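Local coordinates for protein peptide methionine sulfoxide reductase msrA/msrB (Neisseria gonorrhoeae, PDB 2H30) that probably relays electrons from DsbD, through its thioredoxin-like N-terminal domain, to the downstream domains that reduce methionine sulfoxide, at residues Tyr34-Lys39 / Ser70-Ile75; Trp49-Cys53 / Val121-Trp125; Asn143-Ala149 / Leu158-Ser164. The protein carries 2 engineered substitutions. All blocks are in the same frame, centred on the assembly; numbering follows the deposited sequence.

Interaction 1 (Tyr34-Lys39 / Ser70-Ile75)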
ATOM      1  N   TYR A  34       8.806  -8.275  -2.234  1.00 16.14           N
ATOM      2  CA  TYR A  34       8.796  -7.103  -1.334  1.00 16.85           C
ATOM      3  C   TYR A  34       8.435  -7.448   0.084  1.00 18.36           C
ATOM      4  O   TYR A  34       8.614  -6.592   0.967  1.00 18.91           O
ATOM      5  CB  TYR A  34       7.803  -6.052  -1.846  1.00 17.23           C
ATOM      6  CG  TYR A  34       8.283  -5.496  -3.162  1.00 17.56           C
ATOM      7  CD1 TYR A  34       9.296  -4.531  -3.212  1.00 17.54           C
ATOM      8  CD2 TYR A  34       7.751  -5.949  -4.379  1.00 18.84           C
ATOM      9  CE1 TYR A  34       9.745  -4.024  -4.427  1.00 20.04           C
ATOM     10  CE2 TYR A  34       8.203  -5.450  -5.617  1.00 19.72           C
ATOM     11  CZ  TYR A  34       9.217  -4.490  -5.622  1.00 20.36           C
ATOM     12  OH  TYR A  34       9.693  -4.001  -6.838  1.00 22.22           O
ATOM     13  N   LEU A  35       7.903  -8.653   0.330  1.00 17.70           N
ATOM     14  CA  LEU A  35       7.303  -8.993   1.601  1.00 19.15           C
ATOM     15  C   LEU A  35       8.309  -9.648   2.551  1.00 19.11           C
ATOM     16  O   LEU A  35       8.113 -10.806   3.022  1.00 20.71           O
ATOM     17  CB  LEU A  35       6.098  -9.909   1.391  1.00 21.42           C
ATOM     18  CG  LEU A  35       4.978  -9.255   0.626  1.00 20.12           C
ATOM     19  CD1 LEU A  35       3.844 -10.247   0.379  1.00 21.26           C
ATOM     20  CD2 LEU A  35       4.465  -8.050   1.426  1.00 28.45           C
ATOM     21  N   LYS A  36       9.381  -8.911   2.818  1.00 19.38           N
ATOM     22  CA  LYS A  36      10.521  -9.443   3.586  1.00 20.38           C
ATOM     23  C   LYS A  36      10.100  -9.992   4.908  1.00 21.06           C
ATOM     24  O   LYS A  36       9.191  -9.478   5.598  1.00 20.18           O
ATOM     25  CB  LYS A  36      11.607  -8.392   3.792  1.00 19.63           C
ATOM     26  CG  LYS A  36      12.087  -7.705   2.588  1.00 20.27           C
ATOM     27  CD  LYS A  36      12.438  -8.616   1.420  1.00 19.02           C
ATOM     28  CE  LYS A  36      13.111  -7.761   0.343  1.00 21.15           C
ATOM     29  NZ  LYS A  36      13.472  -8.543  -0.941  1.00 22.17           N
ATOM     30  N   LYS A  37      10.771 -11.082   5.310  1.00 23.40           N
ATOM     31  CA  LYS A  37      10.415 -11.727   6.555  1.00 25.79           C
ATOM     32  C   LYS A  37      10.845 -10.894   7.762  1.00 25.40           C
ATOM     33  O   LYS A  37      11.752 -10.043   7.674  1.00 27.05           O
ATOM     34  CB  LYS A  37      11.036 -13.152   6.609  1.00 27.25           C
ATOM     35  CG  LYS A  37      10.388 -14.121   5.613  1.00 32.30           C
ATOM     36  CD  LYS A  37       8.984 -14.456   6.061  1.00 39.99           C
ATOM     37  CE  LYS A  37       8.262 -15.308   5.044  1.00 44.82           C
ATOM     38  NZ  LYS A  37       7.162 -16.075   5.701  1.00 47.48           N
ATOM     39  N   ASP A  38      10.152 -11.099   8.866  1.00 26.01           N
ATOM     40  CA  ASP A  38      10.501 -10.515  10.155  1.00 28.71           C
ATOM     41  C   ASP A  38      10.331  -9.029  10.153  1.00 26.46           C
ATOM     42  O   ASP A  38      10.945  -8.317  10.958  1.00 28.48           O
ATOM     43  CB  ASP A  38      11.944 -10.855  10.534  1.00 29.44           C
ATOM     44  CG  ASP A  38      12.163 -12.343  10.670  1.00 36.13           C
ATOM     45  OD1 ASP A  38      11.288 -12.998  11.301  1.00 39.29           O
ATOM     46  OD2 ASP A  38      13.205 -12.820  10.120  1.00 39.84           O
ATOM     47  N   LYS A  39       9.512  -8.544   9.212  1.00 23.81           N
ATOM     48  CA  LYS A  39       9.173  -7.125   9.172  1.00 21.44           C
ATOM     49  C   LYS A  39       7.654  -7.010   9.068  1.00 19.77           C
ATOM     50  O   LYS A  39       7.052  -7.790   8.359  1.00 21.41           O
ATOM     51  CB  LYS A  39       9.775  -6.455   7.938  1.00 21.42           C
ATOM     52  CG  LYS A  39      11.280  -6.280   7.967  1.00 24.16           C
ATOM     53  CD  LYS A  39      11.705  -5.482   6.780  1.00 24.97           C
ATOM     54  CE  LYS A  39      13.196  -5.405   6.726  1.00 27.92           C
ATOM     55  NZ  LYS A  39      13.695  -4.505   5.656  1.00 30.10           N
ATOM     56  N   SER A  70      13.126   1.516   7.313  1.00 18.30           N
ATOM     57  CA  SER A  70      13.756   0.268   6.942  1.00 18.43           C
ATOM     58  C   SER A  70      13.291  -0.940   7.744  1.00 18.66           C
ATOM     59  O   SER A  70      13.490  -2.077   7.274  1.00 20.39           O
ATOM     60  CB  SER A  70      15.273   0.389   6.958  1.00 19.80           C
ATOM     61  OG  SER A  70      15.666   0.575   8.284  1.00 23.86           O
ATOM     62  N   SER A  71      12.659  -0.718   8.890  1.00 18.02           N
ATOM     63  CA  SER A  71      12.204  -1.848   9.720  1.00 18.72           C
ATOM     64  C   SER A  71      10.912  -2.469   9.175  1.00 18.89           C
ATOM     65  O   SER A  71      10.470  -3.479   9.723  1.00 19.14           O
ATOM     66  CB  SER A  71      11.978  -1.434  11.187  1.00 20.06           C
ATOM     67  OG  SER A  71      10.898  -0.522  11.267  1.00 23.13           O
ATOM     68  N   ALA A  72      10.293  -1.824   8.151  1.00 16.88           N
ATOM     69  CA  ALA A  72       9.007  -2.331   7.635  1.00 15.93           C
ATOM     70  C   ALA A  72       9.120  -2.508   6.150  1.00 15.20           C
ATOM     71  O   ALA A  72       9.950  -1.861   5.507  1.00 16.35           O
ATOM     72  CB  ALA A  72       7.858  -1.277   7.922  1.00 16.85           C
ATOM     73  N   ASN A  73       8.227  -3.322   5.597  1.00 13.90           N
ATOM     74  CA  ASN A  73       8.040  -3.366   4.148  1.00 14.34           C
ATOM     75  C   ASN A  73       7.000  -2.302   3.794  1.00 13.82           C
ATOM     76  O   ASN A  73       5.921  -2.323   4.368  1.00 16.92           O
ATOM     77  CB  ASN A  73       7.461  -4.704   3.725  1.00 13.99           C
ATOM     78  CG  ASN A  73       8.316  -5.919   4.203  1.00 14.86           C
ATOM     79  OD1 ASN A  73       7.789  -6.869   4.772  1.00 19.10           O
ATOM     80  ND2 ASN A  73       9.601  -5.837   3.988  1.00 14.49           N
ATOM     81  N   LEU A  74       7.337  -1.398   2.884  1.00 13.86           N
ATOM     82  CA  LEU A  74       6.331  -0.424   2.432  1.00 14.38           C
ATOM     83  C   LEU A  74       5.954  -0.767   1.002  1.00 14.93           C
ATOM     84  O   LEU A  74       6.803  -0.844   0.085  1.00 15.86           O
ATOM     85  CB  LEU A  74       6.938   0.969   2.467  1.00 15.11           C
ATOM     86  CG  LEU A  74       6.411   1.808   3.568  1.00 22.18           C
ATOM     87  CD1 LEU A  74       7.168   3.129   3.564  1.00 24.57           C
ATOM     88  CD2 LEU A  74       4.960   2.128   3.350  1.00 30.71           C
ATOM     89  N   ILE A  75       4.665  -1.059   0.839  1.00 12.88           N
ATOM     90  CA  ILE A  75       4.161  -1.345  -0.501  1.00 13.83           C
ATOM     91  C   ILE A  75       2.852  -0.620  -0.777  1.00 13.84           C
ATOM     92  O   ILE A  75       2.207  -0.130   0.155  1.00 14.87           O
ATOM     93  CB  ILE A  75       4.001  -2.850  -0.729  1.00 16.61           C
ATOM     94  CG1 ILE A  75       2.930  -3.364   0.180  1.00 16.71           C
ATOM     95  CG2 ILE A  75       5.357  -3.602  -0.507  1.00 16.58           C
ATOM     96  CD1 ILE A  75       2.473  -4.749  -0.203  1.00 24.04           C
TER
HETATM   97  O   HOH W   1      11.346  -5.066  11.734  1.00 29.70           O

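Interaction 2 (Trp49-Cys53 / Val121-Trp125)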
ATOM      1  N   TRP A  49      -7.799   7.206 -10.246  1.00 15.42           N
ATOM      2  CA  TRP A  49      -8.780   8.281 -10.385  1.00 15.84           C
ATOM      3  C   TRP A  49      -8.822   9.222  -9.209  1.00 18.28           C
ATOM      4  O   TRP A  49      -9.671  10.147  -9.193  1.00 20.05           O
ATOM      5  CB  TRP A  49     -10.201   7.714 -10.677  1.00 16.97           C
ATOM      6  CG  TRP A  49     -10.608   6.546  -9.851  1.00 17.48           C
ATOM      7  CD1 TRP A  49     -10.717   5.258 -10.281  1.00 17.69           C
ATOM      8  CD2 TRP A  49     -11.023   6.552  -8.471  1.00 18.42           C
ATOM      9  NE1 TRP A  49     -11.168   4.443  -9.241  1.00 19.25           N
ATOM     10  CE2 TRP A  49     -11.381   5.217  -8.135  1.00 17.28           C
ATOM     11  CE3 TRP A  49     -11.139   7.561  -7.488  1.00 19.43           C
ATOM     12  CZ2 TRP A  49     -11.823   4.876  -6.840  1.00 19.85           C
ATOM     13  CZ3 TRP A  49     -11.600   7.222  -6.219  1.00 20.92           C
ATOM     14  CH2 TRP A  49     -11.945   5.882  -5.924  1.00 19.04           C
ATOM     15  N   CYS A  50      -7.960   8.989  -8.203  1.00 16.22           N
ATOM     16  CA  CYS A  50      -8.009   9.768  -6.955  1.00 15.82           C
ATOM     17  C   CYS A  50      -6.831  10.749  -7.011  1.00 15.86           C
ATOM     18  O   CYS A  50      -5.669  10.355  -6.858  1.00 15.23           O
ATOM     19  CB  CYS A  50      -7.804   8.849  -5.761  1.00 16.43           C
ATOM     20  SG  CYS A  50      -7.773   9.898  -4.270  1.00 20.97           S
ATOM     21  N   PRO A  51      -7.095  12.043  -7.252  1.00 15.18           N
ATOM     22  CA  PRO A  51      -5.924  12.937  -7.371  1.00 13.68           C
ATOM     23  C   PRO A  51      -5.144  13.100  -6.066  1.00 13.39           C
ATOM     24  O   PRO A  51      -3.931  13.381  -6.115  1.00 13.84           O
ATOM     25  CB  PRO A  51      -6.544  14.271  -7.821  1.00 15.37           C
ATOM     26  CG  PRO A  51      -7.963  14.187  -7.346  1.00 20.75           C
ATOM     27  CD  PRO A  51      -8.360  12.760  -7.534  1.00 18.06           C
ATOM     28  N   LEU A  52      -5.773  12.911  -4.904  1.00 13.22           N
ATOM     29  CA  LEU A  52      -5.002  12.971  -3.684  1.00 13.43           C
ATOM     30  C   LEU A  52      -4.015  11.813  -3.658  1.00 13.67           C
ATOM     31  O   LEU A  52      -2.844  11.978  -3.325  1.00 13.31           O
ATOM     32  CB  LEU A  52      -5.963  12.867  -2.485  1.00 15.39           C
ATOM     33  CG  LEU A  52      -5.277  12.988  -1.128  1.00 18.06           C
ATOM     34  CD1 LEU A  52      -4.517  14.332  -0.956  1.00 19.71           C
ATOM     35  CD2 LEU A  52      -6.370  12.775  -0.012  1.00 16.82           C
ATOM     36  N   CYS A  53      -4.523  10.619  -3.984  1.00 12.99           N
ATOM     37  CA  CYS A  53      -3.622   9.488  -4.073  1.00 13.52           C
ATOM     38  C   CYS A  53      -2.487   9.766  -5.032  1.00 12.55           C
ATOM     39  O   CYS A  53      -1.288   9.510  -4.684  1.00 11.95           O
ATOM     40  CB  CYS A  53      -4.337   8.284  -4.667  1.00 13.99           C
ATOM     41  SG  CYS A  53      -5.459   7.483  -3.482  1.00 17.34           S
ATOM     42  N   VAL A 121     -12.521   3.333   0.551  1.00 19.42           N
ATOM     43  CA  VAL A 121     -12.141   4.717   0.319  1.00 18.92           C
ATOM     44  C   VAL A 121     -10.645   4.802   0.160  1.00 16.26           C
ATOM     45  O   VAL A 121      -9.920   4.023   0.731  1.00 16.60           O
ATOM     46  CB  VAL A 121     -12.646   5.692   1.374  1.00 21.41           C
ATOM     47  CG1 VAL A 121     -14.193   5.599   1.553  1.00 24.00           C
ATOM     48  CG2 VAL A 121     -11.945   5.571   2.642  1.00 24.96           C
ATOM     49  N   TYR A 122     -10.235   5.727  -0.677  1.00 14.45           N
ATOM     50  CA  TYR A 122      -8.797   5.911  -0.943  1.00 14.45           C
ATOM     51  C   TYR A 122      -8.377   7.323  -0.640  1.00 14.34           C
ATOM     52  O   TYR A 122      -9.194   8.302  -0.803  1.00 16.92           O
ATOM     53  CB  TYR A 122      -8.511   5.644  -2.407  1.00 13.87           C
ATOM     54  CG  TYR A 122      -8.790   4.227  -2.887  1.00 13.85           C
ATOM     55  CD1 TYR A 122      -8.349   3.112  -2.150  1.00 15.39           C
ATOM     56  CD2 TYR A 122      -9.426   4.007  -4.083  1.00 16.19           C
ATOM     57  CE1 TYR A 122      -8.523   1.801  -2.653  1.00 15.53           C
ATOM     58  CE2 TYR A 122      -9.632   2.694  -4.557  1.00 15.53           C
ATOM     59  CZ  TYR A 122      -9.155   1.630  -3.836  1.00 15.21           C
ATOM     60  OH  TYR A 122      -9.280   0.352  -4.281  1.00 16.45           O
ATOM     61  N   PRO A 123      -7.115   7.479  -0.242  1.00 13.90           N
ATOM     62  CA  PRO A 123      -6.216   6.371   0.135  1.00 12.17           C
ATOM     63  C   PRO A 123      -6.689   5.754   1.443  1.00 13.02           C
ATOM     64  O   PRO A 123      -7.465   6.364   2.190  1.00 13.34           O
ATOM     65  CB  PRO A 123      -4.876   7.079   0.390  1.00 15.58           C
ATOM     66  CG  PRO A 123      -5.230   8.531   0.576  1.00 16.00           C
ATOM     67  CD  PRO A 123      -6.539   8.822  -0.006  1.00 14.66           C
ATOM     68  N   SER A 124      -6.251   4.533   1.668  1.00 12.33           N
ATOM     69  CA  SER A 124      -6.336   3.933   3.001  1.00 10.34           C
ATOM     70  C   SER A 124      -5.086   3.124   3.200  1.00 11.72           C
ATOM     71  O   SER A 124      -4.375   2.807   2.217  1.00 12.48           O
ATOM     72  CB  SER A 124      -7.525   2.957   3.112  1.00 12.87           C
ATOM     73  OG  SER A 124      -8.754   3.700   3.197  1.00 15.17           O
ATOM     74  N   TRP A 125      -4.805   2.811   4.464  1.00 12.16           N
ATOM     75  CA  TRP A 125      -3.556   2.089   4.799  1.00 11.44           C
ATOM     76  C   TRP A 125      -3.867   0.887   5.639  1.00 14.14           C
ATOM     77  O   TRP A 125      -4.829   0.928   6.426  1.00 15.32           O
ATOM     78  CB  TRP A 125      -2.669   3.021   5.616  1.00 12.56           C
ATOM     79  CG  TRP A 125      -2.135   4.197   4.773  1.00 12.78           C
ATOM     80  CD1 TRP A 125      -2.800   5.398   4.469  1.00 14.35           C
ATOM     81  CD2 TRP A 125      -0.833   4.303   4.232  1.00 13.35           C
ATOM     82  NE1 TRP A 125      -1.940   6.197   3.720  1.00 14.09           N
ATOM     83  CE2 TRP A 125      -0.741   5.550   3.553  1.00 15.47           C
ATOM     84  CE3 TRP A 125       0.254   3.430   4.188  1.00 14.53           C
ATOM     85  CZ2 TRP A 125       0.447   5.961   2.894  1.00 13.33           C
ATOM     86  CZ3 TRP A 125       1.446   3.827   3.540  1.00 12.45           C
ATOM     87  CH2 TRP A 125       1.520   5.095   2.881  1.00 13.42           C
TER

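Interaction 3 (Asn143-Ala149 / Leu158-Ser164)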
ATOM      1  N   ASN A 143       0.167  11.164   7.526  1.00 14.63           N
ATOM      2  CA  ASN A 143       1.445  11.850   7.340  1.00 13.90           C
ATOM      3  C   ASN A 143       2.653  10.999   7.722  1.00 13.66           C
ATOM      4  O   ASN A 143       2.496   9.873   8.223  1.00 13.68           O
ATOM      5  CB  ASN A 143       1.425  13.221   8.055  1.00 14.84           C
ATOM      6  CG  ASN A 143       1.220  13.111   9.535  1.00 17.89           C
ATOM      7  OD1 ASN A 143       1.759  12.239  10.206  1.00 17.04           O
ATOM      8  ND2 ASN A 143       0.385  14.047  10.096  1.00 20.45           N
ATOM      9  N   GLU A 144       3.863  11.530   7.494  1.00 13.00           N
ATOM     10  CA  GLU A 144       5.104  10.706   7.722  1.00 11.91           C
ATOM     11  C   GLU A 144       5.304  10.292   9.180  1.00 14.61           C
ATOM     12  O   GLU A 144       5.602   9.100   9.466  1.00 14.05           O
ATOM     13  CB  GLU A 144       6.327  11.416   7.236  1.00 12.64           C
ATOM     14  CG  GLU A 144       7.495  10.537   7.295  1.00 13.80           C
ATOM     15  CD  GLU A 144       8.754  11.223   6.789  1.00 16.63           C
ATOM     16  OE1 GLU A 144       9.831  10.590   6.839  1.00 22.56           O
ATOM     17  OE2 GLU A 144       8.624  12.364   6.287  1.00 20.03           O
ATOM     18  N   ALA A 145       4.884  11.167  10.088  1.00 12.19           N
ATOM     19  CA  ALA A 145       4.961  10.891  11.522  1.00 14.23           C
ATOM     20  C   ALA A 145       3.994   9.827  11.947  1.00 12.66           C
ATOM     21  O   ALA A 145       4.336   8.976  12.751  1.00 13.68           O
ATOM     22  CB  ALA A 145       4.696  12.213  12.338  1.00 13.97           C
ATOM     23  N   GLN A 146       2.755   9.892  11.419  1.00 13.76           N
ATOM     24  CA  GLN A 146       1.752   8.839  11.674  1.00 13.32           C
ATOM     25  C   GLN A 146       2.205   7.481  11.091  1.00 12.75           C
ATOM     26  O   GLN A 146       2.083   6.442  11.755  1.00 13.20           O
ATOM     27  CB  GLN A 146       0.434   9.230  11.017  1.00 13.29           C
ATOM     28  CG  GLN A 146      -0.271  10.349  11.815  1.00 14.50           C
ATOM     29  CD  GLN A 146      -1.449  10.894  11.073  1.00 18.17           C
ATOM     30  OE1 GLN A 146      -1.452  11.006   9.829  1.00 16.54           O
ATOM     31  NE2 GLN A 146      -2.484  11.328  11.850  1.00 18.60           N
ATOM     32  N   ALA A 147       2.776   7.507   9.897  1.00 11.80           N
ATOM     33  CA  ALA A 147       3.281   6.242   9.302  1.00 11.81           C
ATOM     34  C   ALA A 147       4.413   5.648  10.147  1.00 12.72           C
ATOM     35  O   ALA A 147       4.475   4.457  10.404  1.00 13.28           O
ATOM     36  CB  ALA A 147       3.745   6.491   7.847  1.00 12.06           C
ATOM     37  N   LEU A 148       5.323   6.515  10.605  1.00 12.38           N
ATOM     38  CA  LEU A 148       6.393   5.992  11.455  1.00 12.07           C
ATOM     39  C   LEU A 148       5.877   5.463  12.784  1.00 12.29           C
ATOM     40  O   LEU A 148       6.428   4.469  13.286  1.00 13.91           O
ATOM     41  CB  LEU A 148       7.419   7.137  11.675  1.00 13.28           C
ATOM     42  CG  LEU A 148       8.271   7.456  10.441  1.00 13.32           C
ATOM     43  CD1 LEU A 148       9.007   8.753  10.731  1.00 15.39           C
ATOM     44  CD2 LEU A 148       9.286   6.335  10.081  1.00 14.34           C
ATOM     45  N   ALA A 149       4.880   6.161  13.361  1.00 12.66           N
ATOM     46  CA  ALA A 149       4.283   5.729  14.615  1.00 14.15           C
ATOM     47  C   ALA A 149       3.652   4.343  14.422  1.00 15.15           C
ATOM     48  O   ALA A 149       3.889   3.411  15.216  1.00 16.84           O
ATOM     49  CB  ALA A 149       3.250   6.742  15.060  1.00 14.65           C
ATOM     50  N   LEU A 158      -3.047   7.791  16.231  1.00 20.74           N
ATOM     51  CA  LEU A 158      -2.750   8.700  15.153  1.00 20.49           C
ATOM     52  C   LEU A 158      -3.429  10.059  15.212  1.00 20.56           C
ATOM     53  O   LEU A 158      -2.962  11.040  14.652  1.00 20.88           O
ATOM     54  CB  LEU A 158      -3.047   7.987  13.817  1.00 20.74           C
ATOM     55  CG  LEU A 158      -2.373   6.643  13.666  1.00 20.54           C
ATOM     56  CD1 LEU A 158      -2.742   6.118  12.268  1.00 24.99           C
ATOM     57  CD2 LEU A 158      -0.872   6.692  13.800  1.00 18.75           C
ATOM     58  N   GLY A 159      -4.604  10.131  15.833  1.00 21.71           N
ATOM     59  CA  GLY A 159      -5.313  11.387  15.981  1.00 21.49           C
ATOM     60  C   GLY A 159      -4.547  12.459  16.723  1.00 20.72           C
ATOM     61  O   GLY A 159      -4.716  13.608  16.429  1.00 22.19           O
ATOM     62  N   SER A 160      -3.666  12.068  17.651  1.00 20.29           N
ATOM     63  CA  SER A 160      -2.913  13.052  18.400  1.00 20.85           C
ATOM     64  C   SER A 160      -1.910  13.800  17.532  1.00 20.07           C
ATOM     65  O   SER A 160      -1.432  14.851  17.921  1.00 20.99           O
ATOM     66  CB  SER A 160      -2.284  12.398  19.617  1.00 21.11           C
ATOM     67  OG  SER A 160      -3.376  11.871  20.377  1.00 27.00           O
ATOM     68  N   LEU A 161      -1.620  13.249  16.329  1.00 18.92           N
ATOM     69  CA  LEU A 161      -0.753  13.869  15.310  1.00 19.08           C
ATOM     70  C   LEU A 161      -1.497  14.434  14.060  1.00 20.95           C
ATOM     71  O   LEU A 161      -0.857  14.869  13.080  1.00 20.72           O
ATOM     72  CB  LEU A 161       0.225  12.774  14.779  1.00 17.47           C
ATOM     73  CG  LEU A 161       1.234  12.295  15.774  1.00 17.18           C
ATOM     74  CD1 LEU A 161       1.881  11.016  15.271  1.00 18.95           C
ATOM     75  CD2 LEU A 161       2.323  13.362  15.982  1.00 18.05           C
ATOM     76  N   LYS A 162      -2.831  14.426  14.112  1.00 22.99           N
ATOM     77  CA  LYS A 162      -3.652  14.871  12.962  1.00 25.76           C
ATOM     78  C   LYS A 162      -3.326  16.288  12.511  1.00 26.62           C
ATOM     79  O   LYS A 162      -3.283  16.568  11.295  1.00 27.26           O
ATOM     80  CB  LYS A 162      -5.153  14.710  13.268  1.00 26.47           C
ATOM     81  CG  LYS A 162      -6.036  14.793  12.009  1.00 33.71           C
ATOM     82  CD  LYS A 162      -7.495  15.149  12.405  1.00 36.11           C
ATOM     83  CE  LYS A 162      -8.457  15.097  11.201  1.00 37.11           C
ATOM     84  NZ  LYS A 162      -9.866  15.133  11.724  1.00 42.05           N
ATOM     85  N   HIS A 163      -3.034  17.160  13.485  1.00 27.16           N
ATOM     86  CA  HIS A 163      -2.788  18.597  13.213  1.00 28.83           C
ATOM     87  C   HIS A 163      -1.326  18.971  13.256  1.00 29.65           C
ATOM     88  O   HIS A 163      -0.987  20.154  13.408  1.00 31.09           O
ATOM     89  CB  HIS A 163      -3.539  19.455  14.225  1.00 30.20           C
ATOM     90  CG  HIS A 163      -5.008  19.226  14.203  1.00 32.69           C
ATOM     91  ND1 HIS A 163      -5.787  19.547  13.110  1.00 36.80           N
ATOM     92  CD2 HIS A 163      -5.836  18.660  15.110  1.00 36.81           C
ATOM     93  CE1 HIS A 163      -7.037  19.200  13.356  1.00 37.83           C
ATOM     94  NE2 HIS A 163      -7.093  18.658  14.561  1.00 36.52           N
ATOM     95  N   SER A 164      -0.447  17.983  13.132  1.00 28.42           N
ATOM     96  CA  SER A 164       0.989  18.299  13.153  1.00 30.09           C
ATOM     97  C   SER A 164       1.443  18.923  11.826  1.00 30.73           C
ATOM     98  O   SER A 164       0.786  18.741  10.772  1.00 32.25           O
ATOM     99  CB  SER A 164       1.834  17.090  13.533  1.00 30.29           C
ATOM    100  OG  SER A 164       1.690  16.038  12.631  1.00 28.55           O
ATOM    101  OXT SER A 164       2.472  19.611  11.774  1.00 30.74           O
TER

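Interaction 1 (Tyr34-Lys39 / Ser70-Ile75)
K39 lays its extended aliphatic chain across the backbone of S70-A72 and the side chain of N73, with K39 CG 3.4 Å from S71 O and K39 CD 4.0 Å from A72 C. A long, flexible lysine suits this place: its methylenes cover the peptide groups while K39 NZ donates a hydrogen bond to S70 O at 2.9 Å. N73 packs its side chain against the backbone of L35 and K36, where a type II turn from K36 to K39 brings the loop round to strand 41-45, the parallel neighbour of strand 73-78 in this thioredoxin-like fold. The far end is apolar: I75 CG2 lies 3.7 Å from Y34 CB, and I75 CD1 lies 4.2 Å from L35 CD2, next to M20 of helix 16-20. A water donates to S71 O at 2.7 Å and weakly to D38 O at 3.4 Å. Apolar at Y34, L35 and I75, with buried polar N73 mid-way and carbonyl-bound K39 at the exposed end, the contact implies mixed anchoring of the loop.

Interaction 2 (Trp49-Cys53 / Val121-Trp125)
The bump at the centre is the thiol of C53, which sits in the notch between Y122 and the ring of P123: C53 SG is 3.7 Å from Y122 CB, 3.6 Å from P123 N and 3.9 Å from P123 CD. A small, polarisable sulfur fits this hollow closely. On one flank L52 CD2 rests 4.0 Å from P123 CD, so the proline ring meets both L52 and C53. On another, W49 reaches over to Y122, with W49 CH2 3.6 Å from Y122 CD2; the indole meets the phenol's edge obliquely, the planes at 47°. The arrangement is consistent with the redox centre of a thioredoxin fold: a CxxC pattern (C50, C53) at the start of helix 51-64 facing a cis-proline loop. The cis peptide bond before P123 bends the chain just ahead of strand 124-128 and offers that ring to L52 and C53. C50 SG and C53 SG are 3.4 Å apart, too far for a disulfide, as the reduced state requires. C50 is also the N-cap: its SG accepts from C53 N at 3.3 Å. The CA-to-CB bond of C50 points toward the loop, but the contact is looser, with C50 SG 4.1 Å from Y122 O.

Interaction 3 (Asn143-Ala149 / Leu158-Ser164)
Two alanines on one side of helix 144-152, the last helix of this thioredoxin-like fold, leave a shallow surface for the leucines of the C-terminal tail: L161 CD1 lies 4.2 Å from A145 CB and 4.5 Å from A149 CB, while L158 CD2 lies 4.3 Å from A149 CB. The helix begins with a capping box, in which N143 OD1 accepts from Q146 N at 2.8 Å and Q146 OE1 accepts from N143 N at 2.8 Å. Small alanine methyls let the tail come close, and L158 also reaches R136 and V138 of strand 134-139. Q146 CG touches L161 CB at 3.9 Å. The same glutamine turns its amide to the tail, where Q146 NE2 donates to L158 O at 2.9 Å, so one side chain both completes the capping box and binds the tail at L158. Asparagine at the N-cap is similarly two-handed, since N143 ND2 makes a weak hydrogen bond of 3.3 Å to L161 O, a carbonyl that also accepts from S164 OG at 2.8 Å.

How the interactions relate
None of the three contacts is wholly core, but they differ in place. Interactions 1 and 2 both reach the central sheet, on opposite sides of the chain's centre; their segments alternate along the chain, and they touch where L74 CD2 lies 3.9 Å from W125 CZ3. Interaction 3 lies farther out, its centre about 17 Å from that of the chain, and fastens the C-terminal tail onto the last helix; its nearest atoms are about 6 Å from either other contact. Chemistry follows location: sulfur and rings fit together without hydrogen bonds between the two segments at the probable redox centre, whereas interaction 1 combines a lysine-to-carbonyl bond with apolar packing, and interaction 3 combines alanine-leucine packing with side-chain amides.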